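Local atomic coordinates of alanine dehydrogenase/pyridine nucleotide transhydrogenase (Mycobacterium smegmatis str. MC2 155, PDB entry 3P2Y), a protein that probably serves as the NAD(H)-binding alpha 1 subunit of a proton-translocating transhydrogenase that passes hydride between NADH and NADP. Residues A[107-112]-A[130-135]; A[26-31]-A[86-91]; A[91-96]-A[111-116]. All coordinates share one frame; numbering follows the deposited sequence. Where two conformers were deposited one is given.

Interaction 1: residues A[107-112]-A[130-135]; sequences VLIGFL and TAFAME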
loop_
_atom_site.group_PDB
_atom_site.type_symbol
_atom_site.label_atom_id
_atom_site.label_comp_id
_atom_site.label_asym_id
_atom_site.label_seq_id
_atom_site.Cartn_x
_atom_site.Cartn_y
_atom_site.Cartn_z
ATOM N N VAL A 107 19.995 -29.316 -17.315
ATOM C CA VAL A 107 19.354 -29.262 -16.002
ATOM C C VAL A 107 18.406 -28.065 -16.018
ATOM O O VAL A 107 18.722 -27.036 -16.607
ATOM C CB VAL A 107 20.424 -29.108 -14.889
ATOM C CG1 VAL A 107 19.824 -28.653 -13.520
ATOM C CG2 VAL A 107 21.204 -30.431 -14.686
ATOM N N LEU A 108 17.246 -28.221 -15.382
ATOM C CA LEU A 108 16.307 -27.115 -15.201
ATOM C C LEU A 108 16.059 -26.971 -13.712
ATOM O O LEU A 108 15.858 -27.981 -13.013
ATOM C CB LEU A 108 14.975 -27.425 -15.896
ATOM C CG LEU A 108 13.839 -26.409 -15.664
ATOM C CD1 LEU A 108 14.111 -25.050 -16.340
ATOM C CD2 LEU A 108 12.494 -27.008 -16.178
ATOM N N ILE A 109 16.088 -25.731 -13.228
ATOM C CA ILE A 109 15.807 -25.445 -11.811
ATOM C C ILE A 109 14.739 -24.385 -11.807
ATOM O O ILE A 109 14.891 -23.374 -12.494
ATOM C CB ILE A 109 17.041 -24.874 -11.071
ATOM C CG1 ILE A 109 18.157 -25.940 -10.994
ATOM C CG2 ILE A 109 16.642 -24.393 -9.633
ATOM C CD1 ILE A 109 19.540 -25.402 -10.512
ATOM N N GLY A 110 13.674 -24.593 -11.017
ATOM C CA GLY A 110 12.633 -23.551 -10.882
ATOM C C GLY A 110 11.493 -24.053 -10.010
ATOM O O GLY A 110 11.576 -25.157 -9.475
ATOM N N PHE A 111 10.421 -23.277 -9.892
ATOM C CA PHE A 111 9.198 -23.826 -9.312
ATOM C C PHE A 111 8.601 -24.697 -10.401
ATOM O O PHE A 111 8.360 -24.217 -11.502
ATOM C CB PHE A 111 8.188 -22.746 -8.928
ATOM C CG PHE A 111 8.578 -21.944 -7.715
ATOM C CD1 PHE A 111 8.752 -22.553 -6.475
ATOM C CD2 PHE A 111 8.737 -20.559 -7.801
ATOM C CE1 PHE A 111 9.084 -21.797 -5.334
ATOM C CE2 PHE A 111 9.081 -19.804 -6.690
ATOM C CZ PHE A 111 9.269 -20.423 -5.430
ATOM N N LEU A 112 8.423 -25.986 -10.108
ATOM C CA LEU A 112 7.929 -26.929 -11.106
ATOM C C LEU A 112 6.599 -27.572 -10.754
ATOM O O LEU A 112 6.219 -28.555 -11.392
ATOM C CB LEU A 112 8.978 -28.029 -11.419
ATOM C CG LEU A 112 10.330 -27.508 -11.907
ATOM C CD1 LEU A 112 11.380 -28.642 -12.067
ATOM C CD2 LEU A 112 10.188 -26.748 -13.220
ATOM N N THR A 130 17.150 -33.045 -16.608
ATOM C CA THR A 130 17.193 -33.383 -15.183
ATOM C C THR A 130 16.704 -32.139 -14.482
ATOM O O THR A 130 17.357 -31.105 -14.574
ATOM C CB THR A 130 18.634 -33.713 -14.739
ATOM O OG1 THR A 130 19.081 -34.886 -15.457
ATOM C CG2 THR A 130 18.691 -33.995 -13.261
ATOM N N ALA A 131 15.575 -32.249 -13.783
ATOM C CA ALA A 131 14.855 -31.048 -13.317
ATOM C C ALA A 131 14.664 -31.064 -11.818
ATOM O O ALA A 131 14.296 -32.094 -11.242
ATOM C CB ALA A 131 13.499 -30.955 -13.993
ATOM N N PHE A 132 14.872 -29.902 -11.193
ATOM C CA PHE A 132 14.813 -29.798 -9.735
ATOM C C PHE A 132 13.740 -28.797 -9.396
ATOM O O PHE A 132 13.808 -27.674 -9.860
ATOM C CB PHE A 132 16.160 -29.349 -9.163
ATOM C CG PHE A 132 17.285 -30.326 -9.451
ATOM C CD1 PHE A 132 17.560 -31.351 -8.549
ATOM C CD2 PHE A 132 18.012 -30.251 -10.641
ATOM C CE1 PHE A 132 18.591 -32.279 -8.809
ATOM C CE2 PHE A 132 19.028 -31.188 -10.932
ATOM C CZ PHE A 132 19.316 -32.192 -9.996
ATOM N N ALA A 133 12.747 -29.225 -8.621
ATOM C CA ALA A 133 11.620 -28.358 -8.194
ATOM C C ALA A 133 11.984 -27.644 -6.889
ATOM O O ALA A 133 12.276 -28.290 -5.855
ATOM C CB ALA A 133 10.352 -29.201 -7.975
ATOM N N MET A 134 11.943 -26.319 -6.909
ATOM C CA MET A 134 12.288 -25.574 -5.705
ATOM C C MET A 134 11.280 -25.857 -4.576
ATOM O O MET A 134 11.642 -25.801 -3.404
ATOM C CB MET A 134 12.402 -24.076 -6.012
ATOM C CG MET A 134 13.590 -23.714 -6.961
ATOM S SD MET A 134 15.219 -24.222 -6.307
ATOM C CE MET A 134 15.380 -23.072 -4.908
ATOM N N GLU A 135 10.042 -26.202 -4.925
ATOM C CA GLU A 135 9.046 -26.554 -3.902
ATOM C C GLU A 135 9.434 -27.821 -3.142
ATOM O O GLU A 135 8.922 -28.059 -2.032
ATOM C CB GLU A 135 7.652 -26.790 -4.529
ATOM C CG GLU A 135 7.079 -25.635 -5.352
ATOM C CD GLU A 135 7.330 -25.798 -6.861
ATOM O OE1 GLU A 135 8.401 -26.316 -7.255
ATOM O OE2 GLU A 135 6.476 -25.353 -7.654
#
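V107 and F132 meet on one face of two parallel neighbouring strands, 107-110 and 130-133, whose axes come within 4.6 Å at 12°. With helix 118-126 between them in the chain, the strands form a beta-alpha-beta unit at one side of the sheet, 130-133 being outermost within this chain. The CG1 branch of V107 is turned anti to its backbone N (chi1 164°) and lies at the rim of the F132 ring, near its plane, with CG1 3.7 Å from F132 CE2. I109 is on this same face; its CG1 reaches the ring obliquely and more loosely. The M134 chain is bent at chi2 and chi3, and its sulfur ends against I109, SD to CG2 being 3.6 Å. Helix 336-354 packs on I109 and M134, helix 367-372 on F132.

On the other face A131, A133 and G110 are small beside L108, which meets A131 through the CB atoms. L112, just past the strand, curls back into this shallow ground: its CD1 sits 3.7 Å from A131 CB and 3.4 Å from F132 O, and its CB abuts the methyl of A133.

Between the faces runs regular parallel pairing: L108 N to T130 O, F132 N to L108 O, G110 N to F132 O and M134 N to G110 O, the third being the longest at 3.3 Å. Beyond it, the bent chain of E135 returns its carboxylate to the backbone of L112. L112 N gives a 2.9 Å bond to E135 OE1, on the syn lone pair, and the carboxylate stands 71° from the F111 ring, at whose edge OE1 lies in plane. OE2 is held by A113 N. With both oxygens gripped by successive backbone N-H groups, the carboxylate is fixed in rotation, and these donors would be expected to stabilise its negative charge.

Interaction 2: residues A[26-31]-A[86-91]; sequences GVPRES and DVVVKV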
loop_
_atom_site.group_PDB
_atom_site.type_symbol
_atom_site.label_atom_id
_atom_site.label_comp_id
_atom_site.label_asym_id
_atom_site.label_seq_id
_atom_site.Cartn_x
_atom_site.Cartn_y
_atom_site.Cartn_z
ATOM N N GLY A 26 21.463 -20.334 -18.243
ATOM C CA GLY A 26 20.508 -19.516 -19.038
ATOM C C GLY A 26 19.374 -19.002 -18.164
ATOM O O GLY A 26 18.852 -19.741 -17.337
ATOM N N VAL A 27 19.040 -17.716 -18.316
ATOM C CA VAL A 27 17.980 -17.089 -17.539
ATOM C C VAL A 27 16.933 -16.564 -18.522
ATOM O O VAL A 27 17.189 -15.583 -19.215
ATOM C CB VAL A 27 18.515 -15.876 -16.712
ATOM C CG1 VAL A 27 17.363 -15.274 -15.872
ATOM C CG2 VAL A 27 19.635 -16.307 -15.775
ATOM N N PRO A 28 15.742 -17.186 -18.586
ATOM C CA PRO A 28 14.693 -16.681 -19.473
ATOM C C PRO A 28 13.843 -15.544 -18.875
ATOM O O PRO A 28 13.801 -15.342 -17.641
ATOM C CB PRO A 28 13.787 -17.903 -19.712
ATOM C CG PRO A 28 14.048 -18.822 -18.572
ATOM C CD PRO A 28 15.365 -18.436 -17.909
ATOM N N ARG A 29 13.191 -14.801 -19.766
ATOM C CA ARG A 29 12.111 -13.903 -19.375
ATOM C C ARG A 29 10.910 -14.750 -18.968
ATOM O O ARG A 29 10.574 -15.735 -19.638
ATOM C CB ARG A 29 11.734 -13.001 -20.553
ATOM C CG ARG A 29 10.620 -12.049 -20.199
ATOM C CD ARG A 29 10.254 -11.193 -21.408
ATOM N NE ARG A 29 8.953 -10.543 -21.196
ATOM C CZ ARG A 29 7.753 -11.092 -21.487
ATOM N NH1 ARG A 29 6.634 -10.400 -21.258
ATOM N NH2 ARG A 29 7.646 -12.315 -22.015
ATOM N N GLU A 30 10.296 -14.410 -17.827
ATOM C CA GLU A 30 9.072 -15.088 -17.406
ATOM C C GLU A 30 7.899 -14.698 -18.294
ATOM O O GLU A 30 7.638 -13.516 -18.454
ATOM C CB GLU A 30 8.778 -14.738 -15.943
ATOM C CG GLU A 30 9.839 -15.358 -15.019
ATOM C CD GLU A 30 9.818 -16.882 -15.047
ATOM O OE1 GLU A 30 8.723 -17.471 -14.930
ATOM O OE2 GLU A 30 10.890 -17.488 -15.200
ATOM N N SER A 31 7.196 -15.697 -18.833
ATOM C CA SER A 31 6.110 -15.472 -19.806
ATOM C C SER A 31 4.718 -15.401 -19.182
ATOM O O SER A 31 3.781 -14.962 -19.840
ATOM C CB SER A 31 6.129 -16.587 -20.868
ATOM O OG SER A 31 6.022 -17.876 -20.278
ATOM N N ASP A 86 23.267 -25.241 -20.530
ATOM C CA ASP A 86 23.499 -26.438 -19.719
ATOM C C ASP A 86 22.632 -26.469 -18.468
ATOM O O ASP A 86 22.231 -27.543 -18.004
ATOM C CB ASP A 86 24.957 -26.479 -19.289
ATOM C CG ASP A 86 25.893 -26.500 -20.462
ATOM O OD1 ASP A 86 25.746 -27.409 -21.296
ATOM O OD2 ASP A 86 26.745 -25.596 -20.555
ATOM N N VAL A 87 22.379 -25.294 -17.897
ATOM C CA VAL A 87 21.486 -25.194 -16.745
ATOM C C VAL A 87 20.575 -24.020 -17.014
ATOM O O VAL A 87 21.066 -22.912 -17.239
ATOM C CB VAL A 87 22.242 -24.883 -15.426
ATOM C CG1 VAL A 87 21.259 -24.795 -14.238
ATOM C CG2 VAL A 87 23.349 -25.944 -15.121
ATOM N N VAL A 88 19.269 -24.258 -17.034
ATOM C CA VAL A 88 18.306 -23.149 -17.208
ATOM C C VAL A 88 17.678 -22.927 -15.849
ATOM O O VAL A 88 17.209 -23.883 -15.211
ATOM C CB VAL A 88 17.218 -23.510 -18.242
ATOM C CG1 VAL A 88 16.100 -22.431 -18.305
ATOM C CG2 VAL A 88 17.870 -23.721 -19.638
ATOM N N VAL A 89 17.690 -21.671 -15.382
ATOM C CA VAL A 89 17.096 -21.339 -14.091
ATOM C C VAL A 89 15.955 -20.377 -14.345
ATOM O O VAL A 89 16.130 -19.401 -15.062
ATOM C CB VAL A 89 18.118 -20.726 -13.077
ATOM C CG1 VAL A 89 19.226 -21.752 -12.753
ATOM C CG2 VAL A 89 18.734 -19.411 -13.574
ATOM N N LYS A 90 14.780 -20.686 -13.824
ATOM C CA LYS A 90 13.629 -19.797 -14.092
ATOM C C LYS A 90 12.754 -19.761 -12.861
ATOM O O LYS A 90 13.043 -20.456 -11.896
ATOM C CB LYS A 90 12.853 -20.273 -15.344
ATOM C CG LYS A 90 11.911 -21.485 -15.132
ATOM C CD LYS A 90 11.268 -21.948 -16.499
ATOM C CE LYS A 90 10.537 -20.790 -17.247
ATOM N NZ LYS A 90 9.589 -19.948 -16.372
ATOM N N VAL A 91 11.685 -18.967 -12.894
ATOM C CA VAL A 91 10.789 -18.844 -11.752
ATOM C C VAL A 91 9.614 -19.819 -11.893
ATOM O O VAL A 91 9.545 -20.803 -11.154
ATOM C CB VAL A 91 10.262 -17.384 -11.590
ATOM C CG1 VAL A 91 9.360 -17.257 -10.290
ATOM C CG2 VAL A 91 11.422 -16.403 -11.511
HETATM O O HOH W 1 9.246 -18.200 -18.854
#
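Strands 24-27 and 87-89 are neighbours at the middle of the parallel sheet of the N-terminal domain, and this contact covers their pairing and the loops that leave their C-terminal ends. G26 pairs with V88, using both its N and its O toward strand 87-89: G26 N to V87 O at 2.8 Å, and V89 N to G26 O at 3.0 Å with an N-H...O angle of 168°. Next along, the CG2 branches of V27 and V89 touch at 3.9 Å.

P28 then ends the strand pairing. Having no N-H, it sets its ring against the other chain instead, CD 3.1 Å from V89 O and CG against K90 CB, the two side chains crossing at about a right angle.

E30 bends back at chi2 to bring its carboxylate to the backbone just past the end of strand 87-89. E30 OE2 accepts V91 N at 2.9 Å, the donor standing 59° out of the carboxylate plane. K90 NZ forms a salt bridge with the same group, 3.0 Å from E30 OE1, and also bonds N92 O and a water that accepts S31 N and lies near R29 O. E30 OE1 has a further donor in N92 N, so the buried carboxylate is met by V91 N, N92 N and the K90 ammonium.

Adjacent parallel strands whose loops leave at the C-terminal edge are typical of a Rossmann-like alpha/beta domain; here E30 ties two such loops.

Interaction 3: residues A[91-96]-A[111-116]; sequences VNPPTS and FLAPRT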
loop_
_atom_site.group_PDB
_atom_site.type_symbol
_atom_site.label_atom_id
_atom_site.label_comp_id
_atom_site.label_asym_id
_atom_site.label_seq_id
_atom_site.Cartn_x
_atom_site.Cartn_y
_atom_site.Cartn_z
ATOM N N VAL A 91 11.685 -18.967 -12.894
ATOM C CA VAL A 91 10.789 -18.844 -11.752
ATOM C C VAL A 91 9.614 -19.819 -11.893
ATOM O O VAL A 91 9.545 -20.803 -11.154
ATOM C CB VAL A 91 10.262 -17.384 -11.590
ATOM C CG1 VAL A 91 9.360 -17.257 -10.290
ATOM C CG2 VAL A 91 11.422 -16.403 -11.511
ATOM N N ASN A 92 8.677 -19.530 -12.803
ATOM C CA ASN A 92 7.457 -20.351 -12.930
ATOM C C ASN A 92 7.646 -21.621 -13.757
ATOM O O ASN A 92 8.609 -21.720 -14.518
ATOM C CB ASN A 92 6.320 -19.520 -13.546
ATOM C CG ASN A 92 5.930 -18.353 -12.664
ATOM O OD1 ASN A 92 5.826 -17.192 -13.109
ATOM N ND2 ASN A 92 5.709 -18.650 -11.412
ATOM N N PRO A 93 6.746 -22.617 -13.581
ATOM C CA PRO A 93 6.884 -23.854 -14.377
ATOM C C PRO A 93 6.949 -23.519 -15.865
ATOM O O PRO A 93 6.236 -22.601 -16.315
ATOM C CB PRO A 93 5.594 -24.616 -14.061
ATOM C CG PRO A 93 5.290 -24.225 -12.600
ATOM C CD PRO A 93 5.697 -22.724 -12.538
ATOM N N PRO A 94 7.751 -24.273 -16.635
ATOM C CA PRO A 94 7.853 -24.040 -18.055
ATOM C C PRO A 94 6.587 -24.480 -18.786
ATOM O O PRO A 94 5.915 -25.436 -18.361
ATOM C CB PRO A 94 9.032 -24.934 -18.482
ATOM C CG PRO A 94 8.976 -26.095 -17.517
ATOM C CD PRO A 94 8.572 -25.428 -16.195
ATOM N N THR A 95 6.257 -23.764 -19.862
ATOM C CA THR A 95 5.165 -24.170 -20.753
ATOM C C THR A 95 5.670 -25.287 -21.673
ATOM O O THR A 95 6.881 -25.550 -21.764
ATOM C CB THR A 95 4.722 -23.019 -21.653
ATOM O OG1 THR A 95 5.801 -22.683 -22.524
ATOM C CG2 THR A 95 4.321 -21.763 -20.843
ATOM N N SER A 96 4.736 -25.921 -22.377
ATOM C CA SER A 96 5.071 -26.973 -23.343
ATOM C C SER A 96 6.074 -26.468 -24.384
ATOM O O SER A 96 7.062 -27.157 -24.711
ATOM C CB SER A 96 3.783 -27.473 -24.033
ATOM O OG SER A 96 4.077 -28.510 -24.928
ATOM N N PHE A 111 10.421 -23.277 -9.892
ATOM C CA PHE A 111 9.198 -23.826 -9.312
ATOM C C PHE A 111 8.601 -24.697 -10.401
ATOM O O PHE A 111 8.360 -24.217 -11.502
ATOM C CB PHE A 111 8.188 -22.746 -8.928
ATOM C CG PHE A 111 8.578 -21.944 -7.715
ATOM C CD1 PHE A 111 8.752 -22.553 -6.475
ATOM C CD2 PHE A 111 8.737 -20.559 -7.801
ATOM C CE1 PHE A 111 9.084 -21.797 -5.334
ATOM C CE2 PHE A 111 9.081 -19.804 -6.690
ATOM C CZ PHE A 111 9.269 -20.423 -5.430
ATOM N N LEU A 112 8.423 -25.986 -10.108
ATOM C CA LEU A 112 7.929 -26.929 -11.106
ATOM C C LEU A 112 6.599 -27.572 -10.754
ATOM O O LEU A 112 6.219 -28.555 -11.392
ATOM C CB LEU A 112 8.978 -28.029 -11.419
ATOM C CG LEU A 112 10.330 -27.508 -11.907
ATOM C CD1 LEU A 112 11.380 -28.642 -12.067
ATOM C CD2 LEU A 112 10.188 -26.748 -13.220
ATOM N N ALA A 113 5.911 -27.061 -9.734
ATOM C CA ALA A 113 4.557 -27.500 -9.374
ATOM C C ALA A 113 4.398 -29.035 -9.278
ATOM O O ALA A 113 3.508 -29.604 -9.921
ATOM C CB ALA A 113 3.528 -26.906 -10.369
ATOM N N PRO A 114 5.270 -29.706 -8.496
ATOM C CA PRO A 114 5.260 -31.179 -8.498
ATOM C C PRO A 114 3.899 -31.769 -8.081
ATOM O O PRO A 114 3.503 -32.814 -8.586
ATOM C CB PRO A 114 6.385 -31.551 -7.506
ATOM C CG PRO A 114 6.575 -30.337 -6.659
ATOM C CD PRO A 114 6.310 -29.175 -7.598
ATOM N N ARG A 115 3.171 -31.090 -7.204
ATOM C CA ARG A 115 1.855 -31.584 -6.790
ATOM C C ARG A 115 0.763 -31.348 -7.834
ATOM O O ARG A 115 -0.026 -32.245 -8.131
ATOM C CB ARG A 115 1.439 -30.947 -5.467
ATOM C CG ARG A 115 2.523 -30.936 -4.415
ATOM C CD ARG A 115 2.440 -32.142 -3.543
ATOM N NE ARG A 115 3.253 -31.990 -2.339
ATOM C CZ ARG A 115 2.993 -32.589 -1.183
ATOM N NH1 ARG A 115 1.920 -33.366 -1.053
ATOM N NH2 ARG A 115 3.801 -32.403 -0.150
ATOM N N THR A 116 0.728 -30.157 -8.400
ATOM C CA THR A 116 -0.418 -29.713 -9.174
ATOM C C THR A 116 -0.214 -29.919 -10.687
ATOM O O THR A 116 -1.176 -29.861 -11.465
ATOM C CB THR A 116 -0.732 -28.242 -8.870
ATOM O OG1 THR A 116 0.404 -27.436 -9.201
ATOM C CG2 THR A 116 -1.063 -28.045 -7.373
HETATM O O HOH W 2 10.548 -23.680 -13.552
#
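F111 and V91 run side by side, their side chains pointing the same way from two loops that leave adjacent strands. Their backbones are joined by F111 N to V91 O, 2.9 Å with an N-H...O angle of 148°. CG of F111 is placed anti to its carbonyl carbon (chi1 -72°), which carries the ring along the V91 side; V91 O lies obliquely to it, 3.5 Å from F111 CD2. The contact between the side chains is lighter, V91 CG1 and F111 CD2 being 4.2 Å apart. Y343 and helix 148-167 add further packing on the phenylalanine.

One residue on, the proline rings take over. P93 has no N-H to offer F111 O, so its ring carbons lie against that oxygen, with CD at 3.2 Å. A water bridges the two loops here, donating to N92 O and to F111 O, and supplies the F111 carbonyl with the hydrogen bond that the proline cannot give. At its CG, P93 also meets the A113 methyl at 3.9 Å.

P94 and L112 cross at about a right angle: CD2 of the leucine, the branch turned from strand 130-133, meets P94 CD at 3.6 Å. Both prolines also touch L120 of helix 118-126.

Such loops, following adjacent parallel strands 87-89 and 107-110 and leading to helices 96-99 and 118-126, are the strand-to-helix connections at the C-terminal edge of a Rossmann-like alpha/beta sheet.

Overall arrangement
The three contacts belong to one region of the N-terminal domain, with centres 8 to 12 Å apart. Interactions 1 and 2 share a sheet: strand 87-89 lies between 24-27 and 107-110, and V107 O and V88 N are 2.9 Å apart, a probable hydrogen bond. Interaction 3 joins the loops beyond, sharing V91 with interaction 2 and F111 and L112 with interaction 1. Two glutamates fasten it from either neighbour: E30 OE1 lies 3.0 Å from N92 N, and E135 OE2 2.7 Å from A113 N. The side chains of V87 and I109 are about 10 and 12 Å from a bound calcium ion, whereas interaction 3 lies away from the metal sites.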